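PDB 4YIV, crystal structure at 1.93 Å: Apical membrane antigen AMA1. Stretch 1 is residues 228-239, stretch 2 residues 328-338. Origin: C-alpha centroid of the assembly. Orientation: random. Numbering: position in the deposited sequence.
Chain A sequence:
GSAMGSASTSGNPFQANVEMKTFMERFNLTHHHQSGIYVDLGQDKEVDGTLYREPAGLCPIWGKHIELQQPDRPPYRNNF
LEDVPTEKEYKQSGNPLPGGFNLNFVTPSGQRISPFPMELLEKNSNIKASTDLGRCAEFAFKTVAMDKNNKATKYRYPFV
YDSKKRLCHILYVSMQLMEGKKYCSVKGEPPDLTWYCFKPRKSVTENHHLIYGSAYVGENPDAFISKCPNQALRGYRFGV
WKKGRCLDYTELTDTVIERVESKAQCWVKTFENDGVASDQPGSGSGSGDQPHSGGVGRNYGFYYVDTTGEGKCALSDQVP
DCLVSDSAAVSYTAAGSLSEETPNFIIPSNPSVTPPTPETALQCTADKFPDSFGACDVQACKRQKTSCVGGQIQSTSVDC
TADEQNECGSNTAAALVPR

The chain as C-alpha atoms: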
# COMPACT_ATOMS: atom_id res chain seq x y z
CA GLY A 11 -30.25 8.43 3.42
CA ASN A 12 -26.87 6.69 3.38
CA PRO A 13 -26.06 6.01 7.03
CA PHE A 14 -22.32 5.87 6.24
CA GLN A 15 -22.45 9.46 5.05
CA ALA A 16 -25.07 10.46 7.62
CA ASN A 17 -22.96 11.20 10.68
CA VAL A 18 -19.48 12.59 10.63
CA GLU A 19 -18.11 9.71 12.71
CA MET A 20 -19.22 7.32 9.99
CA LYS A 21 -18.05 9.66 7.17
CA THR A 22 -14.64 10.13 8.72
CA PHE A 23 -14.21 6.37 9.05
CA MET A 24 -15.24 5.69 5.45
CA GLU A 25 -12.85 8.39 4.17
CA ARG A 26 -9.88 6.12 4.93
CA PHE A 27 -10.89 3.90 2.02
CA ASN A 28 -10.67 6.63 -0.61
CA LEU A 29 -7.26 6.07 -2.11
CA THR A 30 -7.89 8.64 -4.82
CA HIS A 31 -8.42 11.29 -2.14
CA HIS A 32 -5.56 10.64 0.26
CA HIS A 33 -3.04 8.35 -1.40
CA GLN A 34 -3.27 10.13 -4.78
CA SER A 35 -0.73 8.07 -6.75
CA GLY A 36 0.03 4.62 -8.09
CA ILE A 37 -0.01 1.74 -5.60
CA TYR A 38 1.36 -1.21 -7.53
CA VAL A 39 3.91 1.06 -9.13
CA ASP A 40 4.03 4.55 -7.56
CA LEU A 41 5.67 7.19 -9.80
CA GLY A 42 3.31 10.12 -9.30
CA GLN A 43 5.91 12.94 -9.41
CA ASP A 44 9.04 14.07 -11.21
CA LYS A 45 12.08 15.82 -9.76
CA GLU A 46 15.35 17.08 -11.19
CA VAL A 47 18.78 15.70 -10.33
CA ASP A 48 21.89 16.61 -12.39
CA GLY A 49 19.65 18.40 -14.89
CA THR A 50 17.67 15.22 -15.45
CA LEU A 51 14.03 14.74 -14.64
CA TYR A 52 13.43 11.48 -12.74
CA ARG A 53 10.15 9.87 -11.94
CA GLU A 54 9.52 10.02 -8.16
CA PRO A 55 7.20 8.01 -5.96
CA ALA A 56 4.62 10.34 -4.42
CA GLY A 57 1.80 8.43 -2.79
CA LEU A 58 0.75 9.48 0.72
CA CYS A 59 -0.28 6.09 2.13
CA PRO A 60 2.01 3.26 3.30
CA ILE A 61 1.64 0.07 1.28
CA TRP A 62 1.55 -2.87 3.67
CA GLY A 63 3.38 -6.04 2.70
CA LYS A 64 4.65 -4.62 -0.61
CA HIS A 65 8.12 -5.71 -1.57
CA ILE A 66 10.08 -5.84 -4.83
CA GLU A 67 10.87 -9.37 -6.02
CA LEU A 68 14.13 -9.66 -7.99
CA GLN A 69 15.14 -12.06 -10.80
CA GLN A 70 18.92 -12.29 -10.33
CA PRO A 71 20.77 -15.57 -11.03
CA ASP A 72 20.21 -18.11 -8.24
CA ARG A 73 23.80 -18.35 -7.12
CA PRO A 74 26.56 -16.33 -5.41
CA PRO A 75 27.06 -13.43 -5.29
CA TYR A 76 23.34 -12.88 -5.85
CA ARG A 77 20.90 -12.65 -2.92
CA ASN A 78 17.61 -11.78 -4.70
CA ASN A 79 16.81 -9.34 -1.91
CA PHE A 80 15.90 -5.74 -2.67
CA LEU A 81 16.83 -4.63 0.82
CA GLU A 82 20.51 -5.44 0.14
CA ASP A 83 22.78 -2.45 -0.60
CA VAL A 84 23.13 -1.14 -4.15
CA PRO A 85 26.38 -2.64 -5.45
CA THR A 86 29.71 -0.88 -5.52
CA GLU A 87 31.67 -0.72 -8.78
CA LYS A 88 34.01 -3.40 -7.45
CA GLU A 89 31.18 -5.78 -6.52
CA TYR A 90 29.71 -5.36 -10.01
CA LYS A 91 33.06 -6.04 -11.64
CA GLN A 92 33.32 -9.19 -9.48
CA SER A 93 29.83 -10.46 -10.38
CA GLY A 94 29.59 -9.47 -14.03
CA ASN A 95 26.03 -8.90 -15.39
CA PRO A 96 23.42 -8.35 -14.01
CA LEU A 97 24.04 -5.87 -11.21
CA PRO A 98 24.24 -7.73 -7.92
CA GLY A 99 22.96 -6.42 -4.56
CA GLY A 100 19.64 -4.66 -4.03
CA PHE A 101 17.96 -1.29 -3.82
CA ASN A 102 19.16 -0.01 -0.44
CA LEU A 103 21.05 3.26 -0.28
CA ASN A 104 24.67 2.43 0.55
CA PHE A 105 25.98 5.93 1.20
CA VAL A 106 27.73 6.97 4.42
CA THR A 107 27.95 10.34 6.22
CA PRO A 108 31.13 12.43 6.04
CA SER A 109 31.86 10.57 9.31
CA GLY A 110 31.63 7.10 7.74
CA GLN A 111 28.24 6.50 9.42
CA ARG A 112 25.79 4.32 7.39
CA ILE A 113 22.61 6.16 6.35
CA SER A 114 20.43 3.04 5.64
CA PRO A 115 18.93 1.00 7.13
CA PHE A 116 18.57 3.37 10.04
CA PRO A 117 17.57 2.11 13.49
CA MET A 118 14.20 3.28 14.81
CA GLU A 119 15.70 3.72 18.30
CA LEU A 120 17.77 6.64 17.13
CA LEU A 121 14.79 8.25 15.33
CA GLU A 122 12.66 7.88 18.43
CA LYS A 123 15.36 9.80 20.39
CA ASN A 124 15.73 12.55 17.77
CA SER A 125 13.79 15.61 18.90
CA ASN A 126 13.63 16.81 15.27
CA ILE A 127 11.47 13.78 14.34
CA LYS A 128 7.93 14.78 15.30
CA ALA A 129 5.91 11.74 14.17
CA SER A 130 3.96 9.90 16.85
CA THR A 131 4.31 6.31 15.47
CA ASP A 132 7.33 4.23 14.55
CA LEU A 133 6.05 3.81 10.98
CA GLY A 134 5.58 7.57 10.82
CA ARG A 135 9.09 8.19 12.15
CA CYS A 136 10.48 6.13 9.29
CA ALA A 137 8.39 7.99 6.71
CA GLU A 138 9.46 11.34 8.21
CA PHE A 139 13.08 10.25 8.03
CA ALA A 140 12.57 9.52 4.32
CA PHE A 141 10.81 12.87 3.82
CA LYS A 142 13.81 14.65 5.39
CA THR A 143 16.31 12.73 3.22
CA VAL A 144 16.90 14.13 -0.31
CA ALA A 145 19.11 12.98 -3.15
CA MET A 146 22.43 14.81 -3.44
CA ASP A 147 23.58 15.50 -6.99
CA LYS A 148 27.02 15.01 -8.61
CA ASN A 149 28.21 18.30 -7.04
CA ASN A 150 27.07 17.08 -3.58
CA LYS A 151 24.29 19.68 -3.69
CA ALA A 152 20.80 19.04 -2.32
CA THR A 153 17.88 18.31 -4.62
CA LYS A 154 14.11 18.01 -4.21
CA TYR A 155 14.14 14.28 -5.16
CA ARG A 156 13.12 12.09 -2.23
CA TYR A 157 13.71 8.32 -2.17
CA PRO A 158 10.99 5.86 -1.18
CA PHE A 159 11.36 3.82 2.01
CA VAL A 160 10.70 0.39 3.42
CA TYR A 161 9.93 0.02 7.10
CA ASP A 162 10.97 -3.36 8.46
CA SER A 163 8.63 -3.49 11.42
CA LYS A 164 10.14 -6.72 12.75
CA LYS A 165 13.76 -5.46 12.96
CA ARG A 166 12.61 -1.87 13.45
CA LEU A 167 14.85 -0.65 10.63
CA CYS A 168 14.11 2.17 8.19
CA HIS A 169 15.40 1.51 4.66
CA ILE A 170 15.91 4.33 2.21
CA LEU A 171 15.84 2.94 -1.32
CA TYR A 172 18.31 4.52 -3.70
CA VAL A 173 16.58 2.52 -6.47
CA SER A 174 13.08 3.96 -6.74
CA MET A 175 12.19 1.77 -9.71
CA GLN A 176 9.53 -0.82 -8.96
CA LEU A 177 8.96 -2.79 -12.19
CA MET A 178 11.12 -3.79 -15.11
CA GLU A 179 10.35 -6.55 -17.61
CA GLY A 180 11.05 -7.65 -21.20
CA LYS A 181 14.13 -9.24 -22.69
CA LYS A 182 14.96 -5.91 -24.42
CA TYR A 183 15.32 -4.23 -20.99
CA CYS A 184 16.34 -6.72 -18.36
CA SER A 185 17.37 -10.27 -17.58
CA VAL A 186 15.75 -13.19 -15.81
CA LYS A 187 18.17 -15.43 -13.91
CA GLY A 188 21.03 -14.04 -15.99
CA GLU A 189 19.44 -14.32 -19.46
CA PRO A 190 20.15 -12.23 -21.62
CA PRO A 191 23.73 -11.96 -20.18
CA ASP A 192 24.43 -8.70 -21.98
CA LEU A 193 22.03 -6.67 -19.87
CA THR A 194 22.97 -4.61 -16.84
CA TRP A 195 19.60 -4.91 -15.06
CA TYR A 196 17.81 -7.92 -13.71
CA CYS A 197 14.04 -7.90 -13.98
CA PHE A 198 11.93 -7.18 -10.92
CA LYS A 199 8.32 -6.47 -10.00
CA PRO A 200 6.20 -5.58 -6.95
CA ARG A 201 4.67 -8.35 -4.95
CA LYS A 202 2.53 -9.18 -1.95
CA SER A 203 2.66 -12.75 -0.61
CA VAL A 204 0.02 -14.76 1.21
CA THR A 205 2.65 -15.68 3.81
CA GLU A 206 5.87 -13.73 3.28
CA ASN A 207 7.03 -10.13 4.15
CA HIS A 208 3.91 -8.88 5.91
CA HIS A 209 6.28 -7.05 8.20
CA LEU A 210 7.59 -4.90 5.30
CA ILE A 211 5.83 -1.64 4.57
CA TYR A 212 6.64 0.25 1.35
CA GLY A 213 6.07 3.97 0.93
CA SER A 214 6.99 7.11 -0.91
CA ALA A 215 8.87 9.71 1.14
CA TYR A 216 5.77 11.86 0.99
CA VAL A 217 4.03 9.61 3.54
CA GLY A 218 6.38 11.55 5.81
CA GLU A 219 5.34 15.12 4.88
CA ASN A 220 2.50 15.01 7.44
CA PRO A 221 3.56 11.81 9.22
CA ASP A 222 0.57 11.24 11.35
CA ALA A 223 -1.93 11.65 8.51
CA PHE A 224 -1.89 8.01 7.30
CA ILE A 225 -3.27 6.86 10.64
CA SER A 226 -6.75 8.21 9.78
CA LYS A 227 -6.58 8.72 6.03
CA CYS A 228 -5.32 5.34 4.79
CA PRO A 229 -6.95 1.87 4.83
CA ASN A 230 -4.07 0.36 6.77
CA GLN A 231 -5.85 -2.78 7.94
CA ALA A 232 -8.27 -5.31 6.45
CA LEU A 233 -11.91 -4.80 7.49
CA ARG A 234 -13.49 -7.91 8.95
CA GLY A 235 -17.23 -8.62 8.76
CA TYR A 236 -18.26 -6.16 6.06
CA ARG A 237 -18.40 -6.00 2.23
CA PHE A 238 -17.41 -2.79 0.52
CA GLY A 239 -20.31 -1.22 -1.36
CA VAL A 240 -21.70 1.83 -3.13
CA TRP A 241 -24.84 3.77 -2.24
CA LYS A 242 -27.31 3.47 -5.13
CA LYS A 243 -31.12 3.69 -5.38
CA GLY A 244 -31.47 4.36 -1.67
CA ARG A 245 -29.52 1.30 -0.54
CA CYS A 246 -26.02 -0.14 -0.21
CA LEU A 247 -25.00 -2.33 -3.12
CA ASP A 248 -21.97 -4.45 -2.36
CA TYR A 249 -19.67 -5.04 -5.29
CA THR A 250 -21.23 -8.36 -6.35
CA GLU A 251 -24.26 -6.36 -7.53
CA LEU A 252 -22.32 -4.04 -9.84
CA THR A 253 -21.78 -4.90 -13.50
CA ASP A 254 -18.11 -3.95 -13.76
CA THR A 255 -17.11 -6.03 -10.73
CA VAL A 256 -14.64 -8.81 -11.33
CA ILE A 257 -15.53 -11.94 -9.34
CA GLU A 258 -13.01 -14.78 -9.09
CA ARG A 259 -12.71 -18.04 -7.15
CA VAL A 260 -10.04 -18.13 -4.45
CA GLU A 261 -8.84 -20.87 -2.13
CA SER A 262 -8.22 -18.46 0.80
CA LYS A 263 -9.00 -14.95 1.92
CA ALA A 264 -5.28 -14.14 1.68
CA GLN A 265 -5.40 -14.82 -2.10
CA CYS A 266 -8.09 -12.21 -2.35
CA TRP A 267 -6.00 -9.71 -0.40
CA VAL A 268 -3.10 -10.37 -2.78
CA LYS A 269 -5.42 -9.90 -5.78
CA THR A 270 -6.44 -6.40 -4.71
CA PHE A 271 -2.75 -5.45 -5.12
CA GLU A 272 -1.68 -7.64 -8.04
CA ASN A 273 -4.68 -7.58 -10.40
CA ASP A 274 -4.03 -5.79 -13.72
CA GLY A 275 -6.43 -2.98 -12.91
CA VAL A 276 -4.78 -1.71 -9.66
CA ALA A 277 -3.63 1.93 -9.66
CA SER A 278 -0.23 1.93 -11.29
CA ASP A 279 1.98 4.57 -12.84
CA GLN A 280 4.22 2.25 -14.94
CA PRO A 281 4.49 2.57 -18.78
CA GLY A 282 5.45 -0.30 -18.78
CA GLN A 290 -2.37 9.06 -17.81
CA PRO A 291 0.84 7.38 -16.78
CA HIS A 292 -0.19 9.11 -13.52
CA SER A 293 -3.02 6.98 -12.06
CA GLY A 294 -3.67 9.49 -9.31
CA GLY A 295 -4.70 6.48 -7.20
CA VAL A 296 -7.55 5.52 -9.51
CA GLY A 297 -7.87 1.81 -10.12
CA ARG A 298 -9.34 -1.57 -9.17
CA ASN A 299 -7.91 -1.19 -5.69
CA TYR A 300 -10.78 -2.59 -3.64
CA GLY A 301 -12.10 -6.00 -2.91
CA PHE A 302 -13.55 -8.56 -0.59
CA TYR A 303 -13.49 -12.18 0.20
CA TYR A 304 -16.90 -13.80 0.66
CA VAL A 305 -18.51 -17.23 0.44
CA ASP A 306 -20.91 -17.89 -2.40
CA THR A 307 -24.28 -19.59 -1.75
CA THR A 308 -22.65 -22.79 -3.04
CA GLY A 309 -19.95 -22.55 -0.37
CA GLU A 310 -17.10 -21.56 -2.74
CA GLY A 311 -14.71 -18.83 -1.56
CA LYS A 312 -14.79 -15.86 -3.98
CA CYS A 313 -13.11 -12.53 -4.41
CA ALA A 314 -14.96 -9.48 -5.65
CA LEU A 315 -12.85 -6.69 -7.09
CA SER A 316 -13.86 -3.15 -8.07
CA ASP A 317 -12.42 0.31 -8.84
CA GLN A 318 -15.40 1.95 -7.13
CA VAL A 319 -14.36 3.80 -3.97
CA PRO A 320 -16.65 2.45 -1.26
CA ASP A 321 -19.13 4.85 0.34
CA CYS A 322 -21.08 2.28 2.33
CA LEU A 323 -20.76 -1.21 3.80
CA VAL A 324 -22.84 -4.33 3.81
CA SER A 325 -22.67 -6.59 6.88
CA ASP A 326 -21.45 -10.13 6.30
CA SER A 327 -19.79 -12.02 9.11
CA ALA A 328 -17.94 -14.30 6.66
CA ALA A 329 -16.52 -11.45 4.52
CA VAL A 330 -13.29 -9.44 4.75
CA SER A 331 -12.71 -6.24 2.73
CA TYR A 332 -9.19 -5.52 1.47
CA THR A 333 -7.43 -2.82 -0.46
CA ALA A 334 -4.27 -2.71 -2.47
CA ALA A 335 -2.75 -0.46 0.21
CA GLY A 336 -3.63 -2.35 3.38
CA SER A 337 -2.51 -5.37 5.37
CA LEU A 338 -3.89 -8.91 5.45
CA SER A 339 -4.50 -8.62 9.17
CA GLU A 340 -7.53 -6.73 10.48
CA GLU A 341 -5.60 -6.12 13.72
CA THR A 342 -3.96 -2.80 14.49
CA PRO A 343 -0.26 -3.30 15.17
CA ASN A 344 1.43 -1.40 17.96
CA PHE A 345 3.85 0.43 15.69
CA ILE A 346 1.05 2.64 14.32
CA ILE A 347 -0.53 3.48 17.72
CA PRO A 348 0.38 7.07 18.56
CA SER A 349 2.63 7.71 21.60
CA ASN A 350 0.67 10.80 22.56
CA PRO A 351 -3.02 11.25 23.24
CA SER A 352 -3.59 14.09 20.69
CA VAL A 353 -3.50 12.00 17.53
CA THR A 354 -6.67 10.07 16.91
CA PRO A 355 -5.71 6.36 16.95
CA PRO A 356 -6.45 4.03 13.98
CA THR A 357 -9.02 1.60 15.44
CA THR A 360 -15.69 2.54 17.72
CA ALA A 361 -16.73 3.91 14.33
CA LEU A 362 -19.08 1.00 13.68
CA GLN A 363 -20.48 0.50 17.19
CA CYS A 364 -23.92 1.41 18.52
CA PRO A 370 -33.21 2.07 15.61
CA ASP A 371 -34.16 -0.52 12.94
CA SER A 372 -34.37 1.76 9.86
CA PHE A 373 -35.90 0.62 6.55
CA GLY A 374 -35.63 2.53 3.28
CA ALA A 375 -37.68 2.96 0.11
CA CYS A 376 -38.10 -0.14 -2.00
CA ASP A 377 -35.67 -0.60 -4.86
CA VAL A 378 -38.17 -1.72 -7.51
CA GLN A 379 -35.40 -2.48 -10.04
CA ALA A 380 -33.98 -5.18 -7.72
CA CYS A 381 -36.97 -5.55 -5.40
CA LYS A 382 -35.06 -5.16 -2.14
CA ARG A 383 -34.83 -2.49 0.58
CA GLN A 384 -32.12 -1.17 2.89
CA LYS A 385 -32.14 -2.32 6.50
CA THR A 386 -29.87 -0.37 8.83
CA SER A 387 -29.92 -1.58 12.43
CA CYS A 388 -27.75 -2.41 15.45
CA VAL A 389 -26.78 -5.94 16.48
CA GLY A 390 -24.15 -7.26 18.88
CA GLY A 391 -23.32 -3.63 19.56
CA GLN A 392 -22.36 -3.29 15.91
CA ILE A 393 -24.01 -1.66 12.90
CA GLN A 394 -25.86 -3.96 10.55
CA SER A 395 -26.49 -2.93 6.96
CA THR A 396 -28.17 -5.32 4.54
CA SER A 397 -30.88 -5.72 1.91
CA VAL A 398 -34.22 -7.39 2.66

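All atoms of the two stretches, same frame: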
# COMPACT_ATOMS: atom_id res chain seq x y z
N CYS A 228 -5.78 6.47 5.61
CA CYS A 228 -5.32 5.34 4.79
C CYS A 228 -5.93 4.03 5.33
O CYS A 228 -6.18 3.92 6.56
CB CYS A 228 -3.78 5.29 4.80
SG CYS A 228 -2.95 6.77 4.12
N PRO A 229 -6.27 3.08 4.42
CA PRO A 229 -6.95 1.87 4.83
C PRO A 229 -5.92 0.83 5.26
O PRO A 229 -5.71 -0.18 4.59
CB PRO A 229 -7.71 1.45 3.58
CG PRO A 229 -6.79 1.83 2.48
CD PRO A 229 -6.09 3.10 2.94
N ASN A 230 -5.25 1.12 6.37
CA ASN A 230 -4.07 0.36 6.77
C ASN A 230 -4.32 -1.11 7.02
O ASN A 230 -3.49 -1.97 6.66
CB ASN A 230 -3.46 0.97 8.03
CG ASN A 230 -2.97 2.39 7.80
OD1 ASN A 230 -2.10 2.62 6.96
ND2 ASN A 230 -3.54 3.36 8.51
N GLN A 231 -5.46 -1.41 7.63
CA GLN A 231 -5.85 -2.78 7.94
C GLN A 231 -7.06 -3.30 7.14
O GLN A 231 -7.91 -2.53 6.68
CB GLN A 231 -6.18 -2.89 9.43
CG GLN A 231 -4.99 -3.31 10.30
CD GLN A 231 -3.82 -2.35 10.20
OE1 GLN A 231 -2.79 -2.64 9.58
NE2 GLN A 231 -4.00 -1.18 10.78
N ALA A 232 -7.09 -4.60 6.97
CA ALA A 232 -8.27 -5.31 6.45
C ALA A 232 -9.50 -5.00 7.34
O ALA A 232 -9.37 -4.68 8.53
CB ALA A 232 -8.01 -6.78 6.40
N LEU A 233 -10.68 -5.09 6.76
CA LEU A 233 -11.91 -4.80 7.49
C LEU A 233 -12.76 -6.06 7.56
O LEU A 233 -13.35 -6.49 6.56
CB LEU A 233 -12.68 -3.65 6.83
CG LEU A 233 -14.09 -3.32 7.35
CD1 LEU A 233 -14.02 -2.73 8.73
CD2 LEU A 233 -14.81 -2.35 6.43
N ARG A 234 -12.83 -6.63 8.75
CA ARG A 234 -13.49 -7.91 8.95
C ARG A 234 -14.99 -7.70 9.11
O ARG A 234 -15.39 -6.73 9.75
CB ARG A 234 -12.93 -8.62 10.20
CG ARG A 234 -13.47 -10.01 10.43
CD ARG A 234 -12.70 -10.75 11.51
NE ARG A 234 -12.76 -10.05 12.79
CZ ARG A 234 -13.61 -10.31 13.77
NH1 ARG A 234 -14.51 -11.29 13.66
NH2 ARG A 234 -13.57 -9.59 14.89
N GLY A 235 -15.79 -8.57 8.50
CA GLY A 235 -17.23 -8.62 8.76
C GLY A 235 -18.10 -7.68 7.95
O GLY A 235 -19.28 -7.48 8.23
N TYR A 236 -17.52 -7.09 6.91
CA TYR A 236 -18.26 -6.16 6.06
C TYR A 236 -17.77 -6.31 4.62
O TYR A 236 -16.59 -6.59 4.41
CB TYR A 236 -18.07 -4.72 6.51
CG TYR A 236 -18.70 -4.37 7.85
CD1 TYR A 236 -20.01 -3.89 7.94
CD2 TYR A 236 -17.97 -4.47 9.03
CE1 TYR A 236 -20.58 -3.55 9.18
CE2 TYR A 236 -18.53 -4.13 10.25
CZ TYR A 236 -19.83 -3.68 10.32
OH TYR A 236 -20.35 -3.35 11.56
N ARG A 237 -18.70 -6.15 3.67
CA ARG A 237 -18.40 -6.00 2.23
C ARG A 237 -18.43 -4.55 1.83
O ARG A 237 -19.37 -3.82 2.19
CB ARG A 237 -19.42 -6.73 1.37
CG ARG A 237 -19.55 -8.18 1.63
CD ARG A 237 -20.65 -8.76 0.73
NE ARG A 237 -20.83 -10.20 0.93
CZ ARG A 237 -21.53 -10.98 0.14
NH1 ARG A 237 -21.62 -12.26 0.41
NH2 ARG A 237 -22.12 -10.48 -0.94
N PHE A 238 -17.41 -4.11 1.09
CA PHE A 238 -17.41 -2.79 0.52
C PHE A 238 -18.63 -2.67 -0.40
O PHE A 238 -19.03 -3.65 -1.03
CB PHE A 238 -16.13 -2.53 -0.29
CG PHE A 238 -14.91 -2.25 0.52
CD1 PHE A 238 -14.97 -1.56 1.72
CD2 PHE A 238 -13.66 -2.66 0.04
CE1 PHE A 238 -13.81 -1.28 2.42
CE2 PHE A 238 -12.49 -2.38 0.76
CZ PHE A 238 -12.57 -1.70 1.94
N GLY A 239 -19.18 -1.47 -0.48
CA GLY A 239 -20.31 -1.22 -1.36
C GLY A 239 -20.44 0.23 -1.76
O GLY A 239 -19.70 1.10 -1.28
N ALA A 328 -18.90 -13.42 7.32
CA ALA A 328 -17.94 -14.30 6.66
C ALA A 328 -17.00 -13.54 5.70
O ALA A 328 -16.05 -14.11 5.19
CB ALA A 328 -18.67 -15.38 5.91
N ALA A 329 -17.27 -12.25 5.50
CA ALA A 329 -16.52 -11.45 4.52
C ALA A 329 -15.35 -10.72 5.17
O ALA A 329 -15.36 -10.45 6.36
CB ALA A 329 -17.46 -10.44 3.85
N VAL A 330 -14.34 -10.39 4.36
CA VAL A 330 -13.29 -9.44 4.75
C VAL A 330 -13.02 -8.55 3.53
O VAL A 330 -12.80 -9.08 2.43
CB VAL A 330 -11.97 -10.14 5.18
CG1 VAL A 330 -10.93 -9.10 5.63
CG2 VAL A 330 -12.21 -11.15 6.31
N SER A 331 -13.04 -7.24 3.76
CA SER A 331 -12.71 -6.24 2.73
C SER A 331 -11.27 -5.76 2.82
O SER A 331 -10.79 -5.38 3.90
CB SER A 331 -13.68 -5.07 2.84
OG SER A 331 -15.00 -5.46 2.45
N TYR A 332 -10.61 -5.80 1.66
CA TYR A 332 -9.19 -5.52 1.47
C TYR A 332 -8.99 -4.37 0.51
O TYR A 332 -9.85 -4.10 -0.32
CB TYR A 332 -8.46 -6.74 0.91
CG TYR A 332 -8.53 -7.97 1.78
CD1 TYR A 332 -7.88 -8.02 3.03
CD2 TYR A 332 -9.24 -9.08 1.38
CE1 TYR A 332 -7.95 -9.16 3.82
CE2 TYR A 332 -9.30 -10.23 2.16
CZ TYR A 332 -8.66 -10.25 3.39
OH TYR A 332 -8.73 -11.39 4.15
N THR A 333 -7.84 -3.72 0.60
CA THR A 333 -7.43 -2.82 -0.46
C THR A 333 -6.00 -3.11 -0.83
O THR A 333 -5.25 -3.79 -0.10
CB THR A 333 -7.54 -1.32 -0.08
OG1 THR A 333 -6.45 -0.95 0.75
CG2 THR A 333 -8.83 -1.05 0.61
N ALA A 334 -5.62 -2.60 -2.00
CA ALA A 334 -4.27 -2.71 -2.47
C ALA A 334 -3.25 -2.12 -1.49
O ALA A 334 -2.07 -2.54 -1.46
CB ALA A 334 -4.16 -2.01 -3.87
N ALA A 335 -3.68 -1.15 -0.69
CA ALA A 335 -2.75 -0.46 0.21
C ALA A 335 -2.58 -1.16 1.56
O ALA A 335 -1.51 -1.05 2.18
CB ALA A 335 -3.22 0.98 0.46
N GLY A 336 -3.61 -1.84 2.02
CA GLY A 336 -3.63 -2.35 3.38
C GLY A 336 -3.04 -3.72 3.62
O GLY A 336 -2.58 -4.41 2.70
N SER A 337 -3.13 -4.14 4.89
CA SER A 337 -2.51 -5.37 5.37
C SER A 337 -3.52 -6.51 5.30
O SER A 337 -4.72 -6.28 5.18
CB SER A 337 -2.02 -5.22 6.83
OG SER A 337 -3.13 -5.02 7.68
N LEU A 338 -3.02 -7.74 5.38
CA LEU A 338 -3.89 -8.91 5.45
C LEU A 338 -4.63 -8.92 6.77
O LEU A 338 -5.84 -9.19 6.82
CB LEU A 338 -3.06 -10.19 5.28
CG LEU A 338 -3.78 -11.53 5.41
CD1 LEU A 338 -4.91 -11.67 4.45
CD2 LEU A 338 -2.76 -12.60 5.18
O HOH W 1 -6.98 -2.04 3.34
O HOH W 2 -9.50 -2.67 4.29

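The contact is built on a short antiparallel ladder. Leu233 and Ser331 form its hydrogen-bonded pair, with Leu233 N to Ser331 O and Ser331 N to Leu233 O both 2.9 Å and nearly straight. The next pair, Arg234 with Val330, is of the non-hydrogen-bonded kind, and Gly235 N closes the ladder on Ala329 O at 2.9 Å. Gly235 has a phi of 85°, a value that by itself favours glycine, and here the chain turns a corner.

Beyond that corner Ser331 does the work of a backbone group. Its chi1 of -69° (m) places OG 2.8 Å from Tyr236 O, to which it donates a hydrogen bond, while Phe238 N gives a weak one to the same Ser331 OG at 3.1 Å. One small side chain thus engages a carbonyl and an amide of a strand whose direction is 46° from its own. Ser331 CB, set by the backbone, lies over the face of the Phe238 ring, 3.5 Å from its centroid and 7° off the normal. Phe238 itself leaves its backbone sideways; with chi1 at -76° (m), its ring comes nearer to the other strand, and its CE2 lies 3.3 Å from Tyr332 O, which sits at the ring edge.

Ala232 and Ala329 both point toward the opposing stretch. Ala232 CB packs 3.5 Å from Tyr332 CE1, 3.8 Å from Val330 CG1 and 3.3 Å from Leu338 O. Tyr332 starts away from stretch 1, but its m rotamer (chi1 -60°) brings the ring back to this methyl. Ala329 CB lies 3.8 Å from Arg237 CG, beside an extended side chain (chi1 m, chi2 and chi3 t) that runs on to polar partners beyond the two stretches.

At the other end, Thr333 takes chi1 78° (p), which turns OG1 toward its own following turn: it accepts from Ala335 N at 3.1 Å and Gly336 N at 3.2 Å. Thr333 OG1 also lies 3.3 Å from Pro229 CG and 2.9 Å from a water that donates to Pro229 O at 2.6 Å, so the oxygen that holds the turn also joins the stretches through solvent. A second water spans Gln231 O and Ser331 O, at 2.9 and 3.0 Å.

Gly336 follows a steric rule: its CA is already 3.2 Å from Pro229 O, and an ideal CB would fall 2.4 Å from that oxygen, a clash. Beside this close approach, Ser337 N donates to Asn230 O at 2.8 Å.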